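Local coordinates for protein inactive poly [ADP-ribose] polymerase RCD1 (Arabidopsis thaliana, PDB 5NGO) that is a PARP-like protein lacking polymerase activity, bound by a downy mildew effector that suppresses plant immunity, at residues S22-F34 against I174-N186. Sequence-based numbering, arbitrary orientation.
Sequences SLGHVPVLDVGRF and IFPEFVVRFKLSN
G32 and V179 exchange two backbone hydrogen bonds, G32 N to V179 O (2.8 Å, 168° at the hydrogen) and V179 N back to G32 O, fixing strands 28-33 and 174-182 as antiparallel neighbours; their axes run at 165°. The ladder continues with R181 N to D30 O and extends past both ends of strand 28-33 through F34 N to E177 O and K183 N to P27 O. Between V28 and D30 the register slips by one residue: R181 O accepts L29 N at 2.8 Å and, weakly, D30 N, so L29 and D30 together face R181 in a classic beta bulge.

Apolar contacts divide between two faces. On that of V28, V31, R33, F178 and V180, V28 CG1 meets V180 CG1 at 4.2 Å, and R33 CG lies 4.1 Å above the F178 ring plane. On the V179 face, the F34 ring comes in from beyond the strand end, F34 CZ 3.7 Å from V179 CG2; F34 CE2 lies 4.0 Å from P176 CB. Beyond strand 28-33, V26 CG2 touches L184 CD2 at 3.7 Å, the two side chains side by side.

Polar side chains add little direct pairing: D30 OD2 is 4.2 Å from R181 NE but well out of the guanidinium plane, so no salt bridge forms. A water links R33 NH1 to E177 OE2, which also salt-bridges R127.

Within this chain, strand 28-33 is an outermost strand of the mixed sheet; strand 121-129 flanks 174-182, helix 9-19 packs on V28, F178 and V180, and helix 77-80 meets F34 and P176.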
ATOM      1  N   SER A  22     -13.880  -6.834 -12.055  1.00 62.88           N
ATOM      2  CA  SER A  22     -14.294  -5.901 -13.116  1.00 63.63           C
ATOM      3  C   SER A  22     -13.375  -5.848 -14.347  1.00 62.76           C
ATOM      4  O   SER A  22     -13.815  -5.409 -15.402  1.00 63.83           O
ATOM      5  CB  SER A  22     -14.485  -4.475 -12.552  1.00 63.54           C
ATOM      6  OG  SER A  22     -13.366  -4.019 -11.775  1.00 62.98           O
ATOM      7  N   LEU A  23     -12.119  -6.273 -14.213  1.00 60.92           N
ATOM      8  CA  LEU A  23     -11.169  -6.279 -15.333  1.00 60.77           C
ATOM      9  C   LEU A  23     -11.237  -7.550 -16.189  1.00 60.67           C
ATOM     10  O   LEU A  23     -10.570  -7.618 -17.226  1.00 59.47           O
ATOM     11  CB  LEU A  23      -9.737  -6.097 -14.820  1.00 59.65           C
ATOM     12  CG  LEU A  23      -9.485  -4.891 -13.899  1.00 59.75           C
ATOM     13  CD1 LEU A  23      -8.063  -4.943 -13.363  1.00 57.65           C
ATOM     14  CD2 LEU A  23      -9.767  -3.567 -14.598  1.00 61.30           C
ATOM     15  N   GLY A  24     -12.029  -8.535 -15.771  1.00 60.76           N
ATOM     16  CA  GLY A  24     -12.227  -9.748 -16.552  1.00 63.48           C
ATOM     17  C   GLY A  24     -11.379 -10.893 -16.036  1.00 64.57           C
ATOM     18  O   GLY A  24     -11.339 -11.122 -14.811  1.00 65.23           O
ATOM     19  N   HIS A  25     -10.711 -11.613 -16.943  1.00 66.43           N
ATOM     20  CA  HIS A  25      -9.848 -12.724 -16.563  1.00 66.59           C
ATOM     21  C   HIS A  25      -8.514 -12.198 -16.048  1.00 61.88           C
ATOM     22  O   HIS A  25      -7.727 -11.668 -16.826  1.00 59.11           O
ATOM     23  CB  HIS A  25      -9.629 -13.721 -17.724  1.00 70.77           C
ATOM     24  CG  HIS A  25      -8.855 -14.941 -17.306  1.00 72.37           C
ATOM     25  ND1 HIS A  25      -8.977 -15.461 -16.035  1.00 73.91           N
ATOM     26  CD2 HIS A  25      -7.936 -15.706 -17.940  1.00 72.09           C
ATOM     27  CE1 HIS A  25      -8.175 -16.504 -15.903  1.00 74.04           C
ATOM     28  NE2 HIS A  25      -7.543 -16.682 -17.050  1.00 73.70           N
ATOM     29  N   VAL A  26      -8.282 -12.345 -14.746  1.00 59.05           N
ATOM     30  CA  VAL A  26      -7.054 -11.875 -14.115  1.00 55.69           C
ATOM     31  C   VAL A  26      -6.380 -13.035 -13.397  1.00 53.62           C
ATOM     32  O   VAL A  26      -6.570 -13.221 -12.206  1.00 53.04           O
ATOM     33  CB  VAL A  26      -7.293 -10.684 -13.144  1.00 53.84           C
ATOM     34  CG1 VAL A  26      -8.461 -10.851 -12.175  1.00 55.47           C
ATOM     35  CG2 VAL A  26      -5.924 -10.214 -12.580  1.00 51.88           C
ATOM     36  N   PRO A  27      -5.579 -13.829 -14.127  1.00 53.53           N
ATOM     37  CA  PRO A  27      -4.968 -14.994 -13.478  1.00 53.12           C
ATOM     38  C   PRO A  27      -3.908 -14.593 -12.450  1.00 51.09           C
ATOM     39  O   PRO A  27      -3.071 -13.736 -12.728  1.00 49.60           O
ATOM     40  CB  PRO A  27      -4.372 -15.780 -14.655  1.00 54.53           C
ATOM     41  CG  PRO A  27      -4.158 -14.779 -15.744  1.00 55.30           C
ATOM     42  CD  PRO A  27      -5.251 -13.766 -15.572  1.00 55.59           C
ATOM     43  N   VAL A  28      -4.004 -15.190 -11.268  1.00 50.98           N
ATOM     44  CA  VAL A  28      -3.031 -15.016 -10.202  1.00 49.13           C
ATOM     45  C   VAL A  28      -2.035 -16.159 -10.303  1.00 49.97           C
ATOM     46  O   VAL A  28      -2.384 -17.309 -10.039  1.00 52.17           O
ATOM     47  CB  VAL A  28      -3.700 -15.021  -8.813  1.00 48.25           C
ATOM     48  CG1 VAL A  28      -2.649 -15.013  -7.705  1.00 48.23           C
ATOM     49  CG2 VAL A  28      -4.604 -13.806  -8.673  1.00 48.03           C
ATOM     50  N   LEU A  29      -0.801 -15.833 -10.655  1.00 49.75           N
ATOM     51  CA  LEU A  29       0.255 -16.826 -10.767  1.00 49.99           C
ATOM     52  C   LEU A  29       0.826 -17.250  -9.402  1.00 48.74           C
ATOM     53  O   LEU A  29       1.186 -18.408  -9.222  1.00 47.70           O
ATOM     54  CB  LEU A  29       1.393 -16.300 -11.635  1.00 51.00           C
ATOM     55  CG  LEU A  29       1.058 -15.789 -13.024  1.00 52.09           C
ATOM     56  CD1 LEU A  29       2.377 -15.648 -13.813  1.00 53.60           C
ATOM     57  CD2 LEU A  29       0.123 -16.691 -13.792  1.00 53.39           C
ATOM     58  N   ASP A  30       0.906 -16.321  -8.452  1.00 47.68           N
ATOM     59  CA  ASP A  30       1.561 -16.577  -7.182  1.00 47.25           C
ATOM     60  C   ASP A  30       1.222 -15.550  -6.122  1.00 43.64           C
ATOM     61  O   ASP A  30       0.952 -14.399  -6.438  1.00 42.52           O
ATOM     62  CB  ASP A  30       3.109 -16.609  -7.392  1.00 49.06           C
ATOM     63  CG  ASP A  30       3.851 -17.291  -6.229  1.00 50.49           C
ATOM     64  OD1 ASP A  30       3.293 -18.181  -5.533  1.00 52.31           O
ATOM     65  OD2 ASP A  30       5.022 -16.944  -6.029  1.00 54.30           O
ATOM     66  N   VAL A  31       1.210 -15.987  -4.867  1.00 42.93           N
ATOM     67  CA  VAL A  31       1.106 -15.093  -3.725  1.00 42.64           C
ATOM     68  C   VAL A  31       2.257 -15.477  -2.809  1.00 43.49           C
ATOM     69  O   VAL A  31       2.351 -16.633  -2.370  1.00 47.10           O
ATOM     70  CB  VAL A  31      -0.237 -15.239  -2.994  1.00 42.58           C
ATOM     71  CG1 VAL A  31      -0.274 -14.345  -1.767  1.00 42.18           C
ATOM     72  CG2 VAL A  31      -1.371 -14.885  -3.926  1.00 42.40           C
ATOM     73  N   GLY A  32       3.115 -14.497  -2.525  1.00 42.10           N
ATOM     74  CA  GLY A  32       4.271 -14.712  -1.684  1.00 42.38           C
ATOM     75  C   GLY A  32       4.238 -13.820  -0.489  1.00 41.64           C
ATOM     76  O   GLY A  32       3.571 -12.822  -0.493  1.00 39.59           O
ATOM     77  N   ARG A  33       5.046 -14.161   0.508  1.00 43.14           N
ATOM     78  CA  ARG A  33       5.199 -13.373   1.741  1.00 43.82           C
ATOM     79  C   ARG A  33       6.666 -13.191   2.038  1.00 45.10           C
ATOM     80  O   ARG A  33       7.377 -14.151   1.922  1.00 47.37           O
ATOM     81  CB  ARG A  33       4.480 -14.032   2.885  1.00 44.01           C
ATOM     82  CG  ARG A  33       4.414 -13.202   4.169  1.00 44.90           C
ATOM     83  CD  ARG A  33       3.625 -13.868   5.310  1.00 45.37           C
ATOM     84  NE  ARG A  33       4.243 -15.149   5.650  1.00 48.00           N
ATOM     85  CZ  ARG A  33       5.286 -15.347   6.475  1.00 50.62           C
ATOM     86  NH1 ARG A  33       5.874 -14.332   7.137  1.00 52.17           N
ATOM     87  NH2 ARG A  33       5.751 -16.583   6.647  1.00 51.87           N
ATOM     88  N   PHE A  34       7.100 -11.959   2.320  1.00 44.96           N
ATOM     89  CA  PHE A  34       8.487 -11.681   2.638  1.00 44.63           C
ATOM     90  C   PHE A  34       8.892 -12.291   3.967  1.00 43.97           C
ATOM     91  O   PHE A  34       8.215 -12.052   4.938  1.00 46.24           O
ATOM     92  CB  PHE A  34       8.677 -10.190   2.876  1.00 46.02           C
ATOM     93  CG  PHE A  34       8.444  -9.325   1.663  1.00 46.38           C
ATOM     94  CD1 PHE A  34       9.438  -9.194   0.698  1.00 47.05           C
ATOM     95  CD2 PHE A  34       7.261  -8.612   1.495  1.00 43.33           C
ATOM     96  CE1 PHE A  34       9.253  -8.371  -0.414  1.00 46.84           C
ATOM     97  CE2 PHE A  34       7.059  -7.810   0.382  1.00 44.17           C
ATOM     98  CZ  PHE A  34       8.057  -7.693  -0.582  1.00 46.16           C
ATOM     99  N   ILE A 174       4.088   1.996   6.882  1.00 38.62           N
ATOM    100  CA  ILE A 174       3.786   1.005   5.837  1.00 37.55           C
ATOM    101  C   ILE A 174       4.644  -0.242   6.020  1.00 37.54           C
ATOM    102  O   ILE A 174       5.858  -0.140   6.068  1.00 38.38           O
ATOM    103  CB  ILE A 174       4.035   1.566   4.411  1.00 37.49           C
ATOM    104  CG1 ILE A 174       3.213   2.827   4.186  1.00 37.49           C
ATOM    105  CG2 ILE A 174       3.684   0.501   3.347  1.00 36.53           C
ATOM    106  CD1 ILE A 174       3.538   3.565   2.909  1.00 38.32           C
ATOM    107  N   PHE A 175       4.017  -1.403   6.133  1.00 38.06           N
ATOM    108  CA  PHE A 175       4.749  -2.659   6.107  1.00 37.98           C
ATOM    109  C   PHE A 175       4.324  -3.476   4.870  1.00 37.86           C
ATOM    110  O   PHE A 175       3.214  -3.995   4.839  1.00 35.83           O
ATOM    111  CB  PHE A 175       4.525  -3.475   7.378  1.00 38.32           C
ATOM    112  CG  PHE A 175       5.184  -4.815   7.343  1.00 37.93           C
ATOM    113  CD1 PHE A 175       6.561  -4.931   7.300  1.00 38.10           C
ATOM    114  CD2 PHE A 175       4.422  -5.971   7.312  1.00 39.47           C
ATOM    115  CE1 PHE A 175       7.176  -6.174   7.256  1.00 39.15           C
ATOM    116  CE2 PHE A 175       5.028  -7.231   7.266  1.00 39.58           C
ATOM    117  CZ  PHE A 175       6.396  -7.330   7.230  1.00 39.22           C
ATOM    118  N   PRO A 176       5.207  -3.590   3.856  1.00 39.16           N
ATOM    119  CA  PRO A 176       4.964  -4.484   2.724  1.00 38.58           C
ATOM    120  C   PRO A 176       5.015  -5.916   3.131  1.00 38.17           C
ATOM    121  O   PRO A 176       6.011  -6.333   3.647  1.00 39.86           O
ATOM    122  CB  PRO A 176       6.103  -4.156   1.740  1.00 40.00           C
ATOM    123  CG  PRO A 176       6.893  -3.073   2.348  1.00 41.00           C
ATOM    124  CD  PRO A 176       6.533  -2.958   3.780  1.00 39.84           C
ATOM    125  N   GLU A 177       3.947  -6.659   2.924  1.00 38.70           N
ATOM    126  CA  GLU A 177       3.857  -8.000   3.475  1.00 40.59           C
ATOM    127  C   GLU A 177       3.760  -9.102   2.452  1.00 39.91           C
ATOM    128  O   GLU A 177       4.379 -10.141   2.612  1.00 43.81           O
ATOM    129  CB  GLU A 177       2.661  -8.085   4.433  1.00 42.49           C
ATOM    130  CG  GLU A 177       2.705  -9.324   5.315  1.00 44.13           C
ATOM    131  CD  GLU A 177       1.718  -9.354   6.392  1.00 45.03           C
ATOM    132  OE1 GLU A 177       0.760  -8.559   6.362  1.00 46.53           O
ATOM    133  OE2 GLU A 177       1.868 -10.207   7.292  1.00 46.60           O
ATOM    134  N   PHE A 178       2.958  -8.899   1.412  1.00 37.37           N
ATOM    135  CA  PHE A 178       2.662  -9.933   0.421  1.00 36.93           C
ATOM    136  C   PHE A 178       2.891  -9.404  -0.995  1.00 36.64           C
ATOM    137  O   PHE A 178       2.647  -8.238  -1.246  1.00 34.43           O
ATOM    138  CB  PHE A 178       1.237 -10.391   0.520  1.00 35.69           C
ATOM    139  CG  PHE A 178       0.866 -11.072   1.816  1.00 35.05           C
ATOM    140  CD1 PHE A 178       0.406 -10.343   2.882  1.00 36.30           C
ATOM    141  CD2 PHE A 178       0.824 -12.452   1.887  1.00 36.16           C
ATOM    142  CE1 PHE A 178       0.022 -10.993   4.079  1.00 36.23           C
ATOM    143  CE2 PHE A 178       0.445 -13.106   3.034  1.00 36.48           C
ATOM    144  CZ  PHE A 178       0.016 -12.393   4.149  1.00 35.88           C
ATOM    145  N   VAL A 179       3.388 -10.264  -1.879  1.00 39.08           N
ATOM    146  CA  VAL A 179       3.502  -9.967  -3.296  1.00 40.87           C
ATOM    147  C   VAL A 179       2.555 -10.871  -4.075  1.00 40.97           C
ATOM    148  O   VAL A 179       2.597 -12.100  -3.924  1.00 43.30           O
ATOM    149  CB  VAL A 179       4.930 -10.193  -3.836  1.00 44.30           C
ATOM    150  CG1 VAL A 179       5.001  -9.848  -5.310  1.00 44.73           C
ATOM    151  CG2 VAL A 179       5.927  -9.338  -3.058  1.00 45.75           C
ATOM    152  N   VAL A 180       1.715 -10.264  -4.916  1.00 41.44           N
ATOM    153  CA  VAL A 180       0.803 -10.992  -5.783  1.00 42.73           C
ATOM    154  C   VAL A 180       1.316 -10.843  -7.206  1.00 43.68           C
ATOM    155  O   VAL A 180       1.437  -9.715  -7.699  1.00 44.71           O
ATOM    156  CB  VAL A 180      -0.638 -10.430  -5.679  1.00 42.65           C
ATOM    157  CG1 VAL A 180      -1.557 -11.128  -6.686  1.00 43.56           C
ATOM    158  CG2 VAL A 180      -1.180 -10.618  -4.272  1.00 41.36           C
ATOM    159  N   ARG A 181       1.628 -11.977  -7.841  1.00 43.60           N
ATOM    160  CA  ARG A 181       2.029 -12.018  -9.244  1.00 44.17           C
ATOM    161  C   ARG A 181       0.818 -12.344 -10.095  1.00 43.28           C
ATOM    162  O   ARG A 181       0.118 -13.316  -9.823  1.00 42.01           O
ATOM    163  CB  ARG A 181       3.093 -13.089  -9.470  1.00 46.74           C
ATOM    164  CG  ARG A 181       4.393 -12.794  -8.766  1.00 48.96           C
ATOM    165  CD  ARG A 181       5.440 -13.867  -9.009  1.00 51.52           C
ATOM    166  NE  ARG A 181       6.571 -13.630  -8.115  1.00 52.90           N
ATOM    167  CZ  ARG A 181       7.733 -14.258  -8.161  1.00 56.66           C
ATOM    168  NH1 ARG A 181       8.000 -15.148  -9.110  1.00 60.88           N
ATOM    169  NH2 ARG A 181       8.667 -13.945  -7.267  1.00 58.60           N
ATOM    170  N   PHE A 182       0.593 -11.549 -11.143  1.00 42.61           N
ATOM    171  CA  PHE A 182      -0.592 -11.704 -11.980  1.00 42.27           C
ATOM    172  C   PHE A 182      -0.393 -11.261 -13.443  1.00 44.46           C
ATOM    173  O   PHE A 182       0.658 -10.727 -13.806  1.00 43.68           O
ATOM    174  CB  PHE A 182      -1.770 -10.959 -11.340  1.00 40.55           C
ATOM    175  CG  PHE A 182      -1.636  -9.459 -11.368  1.00 39.98           C
ATOM    176  CD1 PHE A 182      -0.836  -8.798 -10.447  1.00 39.62           C
ATOM    177  CD2 PHE A 182      -2.326  -8.703 -12.306  1.00 41.03           C
ATOM    178  CE1 PHE A 182      -0.710  -7.427 -10.460  1.00 39.48           C
ATOM    179  CE2 PHE A 182      -2.212  -7.318 -12.324  1.00 42.53           C
ATOM    180  CZ  PHE A 182      -1.398  -6.679 -11.394  1.00 41.56           C
ATOM    181  N   LYS A 183      -1.414 -11.516 -14.263  1.00 46.33           N
ATOM    182  CA  LYS A 183      -1.478 -11.007 -15.643  1.00 51.09           C
ATOM    183  C   LYS A 183      -2.823 -10.349 -15.952  1.00 52.55           C
ATOM    184  O   LYS A 183      -3.805 -10.632 -15.296  1.00 51.12           O
ATOM    185  CB  LYS A 183      -1.254 -12.116 -16.654  1.00 51.70           C
ATOM    186  CG  LYS A 183       0.055 -12.854 -16.508  1.00 53.17           C
ATOM    187  CD  LYS A 183       0.288 -13.835 -17.646  1.00 54.69           C
ATOM    188  CE  LYS A 183       1.753 -13.794 -18.075  1.00 57.11           C
ATOM    189  NZ  LYS A 183       2.136 -14.899 -18.981  1.00 60.13           N
ATOM    190  N   LEU A 184      -2.810  -9.485 -16.968  1.00 57.38           N
ATOM    191  CA  LEU A 184      -4.025  -8.899 -17.578  1.00 61.89           C
ATOM    192  C   LEU A 184      -4.008  -9.079 -19.099  1.00 65.39           C
ATOM    193  O   LEU A 184      -2.958  -9.330 -19.677  1.00 69.25           O
ATOM    194  CB  LEU A 184      -4.124  -7.415 -17.277  1.00 60.82           C
ATOM    195  CG  LEU A 184      -4.080  -6.953 -15.829  1.00 58.70           C
ATOM    196  CD1 LEU A 184      -4.008  -5.419 -15.796  1.00 59.92           C
ATOM    197  CD2 LEU A 184      -5.276  -7.451 -15.007  1.00 57.41           C
ATOM    198  N   SER A 185      -5.163  -8.894 -19.742  1.00 71.71           N
ATOM    199  CA  SER A 185      -5.310  -8.971 -21.213  1.00 77.95           C
ATOM    200  C   SER A 185      -4.984  -7.658 -21.980  1.00 84.72           C
ATOM    201  O   SER A 185      -4.227  -6.798 -21.477  1.00 81.30           O
ATOM    202  CB  SER A 185      -6.714  -9.447 -21.549  1.00 78.60           C
ATOM    203  OG  SER A 185      -7.683  -8.478 -21.202  1.00 79.06           O
ATOM    204  N   ASN A 186      -5.411  -7.507 -23.241  1.00 94.02           N
ATOM    205  CA  ASN A 186      -4.943  -6.377 -24.086  1.00 97.91           C
ATOM    206  C   ASN A 186      -6.080  -5.789 -24.936  1.00102.56           C
ATOM    207  O   ASN A 186      -6.023  -4.630 -25.367  1.00107.04           O
ATOM    208  CB  ASN A 186      -3.773  -6.832 -24.992  1.00100.29           C
ATOM    209  CG  ASN A 186      -2.584  -7.404 -24.204  1.00 97.98           C
ATOM    210  OD1 ASN A 186      -1.920  -6.689 -23.445  1.00 96.23           O
ATOM    211  ND2 ASN A 186      -2.310  -8.700 -24.395  1.00 96.81           N
TER
HETATM  212  O   HOH W   1       4.365 -11.489   7.861  1.00 43.29           O